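Local coordinates for protein AT-less polyketide synthase (Streptomyces platensis subsp. rosaceus, PDB 4TKT) that probably catalyses decarboxylative condensation of acyl chains as a ketosynthase domain of the AT-less polyketide synthase that makes isomigrastatin, at residues 496-501 against 594-599. Sequence-based numbering, arbitrary orientation.
Sequences IAYTLQ and GPKPRK
Pro597 lies over one face of the Tyr498 ring, its CD 3.9 Å above the ring plane and displaced toward the rim. From Pro597 CD to the centroid of the Tyr498 ring the distance is 4.1 Å, along a line 19° off the ring normal, which qualifies the approach as a CH-pi contact. The two side chains cross at about a right angle, and at the root of the tyrosine Tyr498 CB meets Pro597 CB at 3.7 Å. Tyr498 CB points toward the irregular segment 594-599, and chi1 (179°) sets CG anti to the backbone N, beside the carbonyl carbon. Lys599 reaches a different part of the ring: Lys599 CG is near the ring plane, at the edge, 4.1 Å from Tyr498 CE2. At the phenol end, Tyr498 OH touches the aliphatic Lys596 CD at 3.7 Å, while Lys596 NZ turns away to a weak hydrogen bond with His591 O. The ring of His591 also packs edge-to-face with Tyr498. Helix 493-502 belongs to the region matching the RhiE-like KS-MAT linker family, and its Ala497 and Leu500 pack on strand 460-466; the contact lays a later, irregular segment of chain across this linker-domain helix, and its centre lies about 24 Å from the centre of the chain. One residue further along the helix, Thr499 OG1 sits 3.3 Å from Lys599 CA, a van der Waals approach; its hydrogen bonds are with Asp495 O and Val600 N. Asp495 OD1 also accepts from Arg598 N, a second polar tie between helix and loop. An alanine at Tyr498 would probably leave the Pro597 ring without its aromatic face and open a gap beside Lys599 CG. Beyond CG the Lys599 chain is extended, and NZ forms a salt bridge with Asp269 OD1.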
loop_
_atom_site.group_PDB
_atom_site.type_symbol
_atom_site.label_atom_id
_atom_site.label_comp_id
_atom_site.label_asym_id
_atom_site.label_seq_id
_atom_site.Cartn_x
_atom_site.Cartn_y
_atom_site.Cartn_z
ATOM N N ILE A 496 20.933 5.906 7.284
ATOM C CA ILE A 496 20.271 4.941 8.154
ATOM C C ILE A 496 20.020 5.524 9.539
ATOM O O ILE A 496 18.911 5.443 10.064
ATOM C CB ILE A 496 21.100 3.652 8.290
ATOM C CG1 ILE A 496 21.183 2.933 6.942
ATOM C CG2 ILE A 496 20.500 2.736 9.342
ATOM C CD1 ILE A 496 22.116 1.749 6.940
ATOM N N ALA A 497 21.058 6.118 10.121
ATOM C CA ALA A 497 20.962 6.714 11.447
ATOM C C ALA A 497 19.930 7.835 11.481
ATOM O O ALA A 497 19.118 7.911 12.399
ATOM C CB ALA A 497 22.322 7.233 11.894
ATOM N N TYR A 498 19.965 8.697 10.470
ATOM C CA TYR A 498 19.038 9.821 10.392
ATOM C C TYR A 498 17.590 9.346 10.300
ATOM O O TYR A 498 16.710 9.869 10.989
ATOM C CB TYR A 498 19.379 10.708 9.192
ATOM C CG TYR A 498 18.453 11.890 9.019
ATOM C CD1 TYR A 498 18.551 13.000 9.848
ATOM C CD2 TYR A 498 17.485 11.899 8.023
ATOM C CE1 TYR A 498 17.708 14.084 9.694
ATOM C CE2 TYR A 498 16.637 12.979 7.859
ATOM C CZ TYR A 498 16.753 14.069 8.698
ATOM O OH TYR A 498 15.913 15.148 8.545
ATOM N N THR A 499 17.356 8.351 9.451
ATOM C CA THR A 499 16.021 7.796 9.262
ATOM C C THR A 499 15.465 7.217 10.563
ATOM O O THR A 499 14.306 7.442 10.905
ATOM C CB THR A 499 16.018 6.699 8.172
ATOM O OG1 THR A 499 16.466 7.252 6.926
ATOM C CG2 THR A 499 14.622 6.131 7.984
ATOM N N LEU A 500 16.300 6.488 11.295
ATOM C CA LEU A 500 15.862 5.836 12.525
ATOM C C LEU A 500 15.698 6.812 13.686
ATOM O O LEU A 500 15.029 6.510 14.676
ATOM C CB LEU A 500 16.842 4.731 12.911
ATOM C CG LEU A 500 16.851 3.546 11.951
ATOM C CD1 LEU A 500 17.982 2.591 12.281
ATOM C CD2 LEU A 500 15.511 2.835 12.001
ATOM N N GLN A 501 16.306 7.986 13.561
ATOM C CA GLN A 501 16.214 8.997 14.605
ATOM C C GLN A 501 14.933 9.814 14.488
ATOM O O GLN A 501 14.112 9.833 15.406
ATOM C CB GLN A 501 17.430 9.926 14.559
ATOM C CG GLN A 501 18.695 9.324 15.142
ATOM C CD GLN A 501 19.915 10.180 14.883
ATOM O OE1 GLN A 501 19.799 11.369 14.587
ATOM N NE2 GLN A 501 21.095 9.577 14.985
ATOM N N GLY A 594 25.327 20.522 8.348
ATOM C CA GLY A 594 25.213 21.030 6.992
ATOM C C GLY A 594 23.960 20.535 6.298
ATOM O O GLY A 594 22.849 20.848 6.725
ATOM N N PRO A 595 24.133 19.758 5.216
ATOM C CA PRO A 595 23.015 19.165 4.473
ATOM C C PRO A 595 22.440 17.938 5.184
ATOM O O PRO A 595 23.197 17.133 5.725
ATOM C CB PRO A 595 23.653 18.777 3.137
ATOM C CG PRO A 595 25.078 18.496 3.483
ATOM C CD PRO A 595 25.436 19.444 4.601
ATOM N N LYS A 596 21.117 17.803 5.182
ATOM C CA LYS A 596 20.461 16.699 5.877
ATOM C C LYS A 596 20.561 15.390 5.100
ATOM O O LYS A 596 20.380 15.372 3.882
ATOM C CB LYS A 596 18.992 17.033 6.144
ATOM C CG LYS A 596 18.790 18.073 7.231
ATOM C CD LYS A 596 17.322 18.407 7.416
ATOM C CE LYS A 596 17.111 19.283 8.640
ATOM N NZ LYS A 596 17.923 20.530 8.585
ATOM N N PRO A 597 20.852 14.289 5.809
ATOM C CA PRO A 597 20.954 12.957 5.202
ATOM C C PRO A 597 19.638 12.524 4.571
ATOM O O PRO A 597 18.585 13.055 4.922
ATOM C CB PRO A 597 21.315 12.052 6.386
ATOM C CG PRO A 597 21.895 12.971 7.408
ATOM C CD PRO A 597 21.150 14.259 7.250
ATOM N N ARG A 598 19.701 11.570 3.649
ATOM C CA ARG A 598 18.503 11.088 2.979
ATOM C C ARG A 598 17.715 10.144 3.877
ATOM O O ARG A 598 18.294 9.366 4.632
ATOM C CB ARG A 598 18.856 10.368 1.675
ATOM C CG ARG A 598 19.725 11.156 0.714
ATOM C CD ARG A 598 19.836 10.426 -0.618
ATOM N NE ARG A 598 20.020 8.988 -0.433
ATOM C CZ ARG A 598 20.020 8.097 -1.419
ATOM N NH1 ARG A 598 19.847 8.492 -2.674
ATOM N NH2 ARG A 598 20.191 6.809 -1.152
ATOM N N LYS A 599 16.393 10.217 3.798
ATOM C CA LYS A 599 15.560 9.192 4.401
ATOM C C LYS A 599 15.612 7.968 3.498
ATOM O O LYS A 599 15.633 8.098 2.276
ATOM C CB LYS A 599 14.127 9.685 4.587
ATOM C CG LYS A 599 13.992 10.782 5.622
ATOM C CD LYS A 599 12.665 11.504 5.499
ATOM C CE LYS A 599 12.551 12.609 6.535
ATOM N NZ LYS A 599 11.603 13.677 6.112
#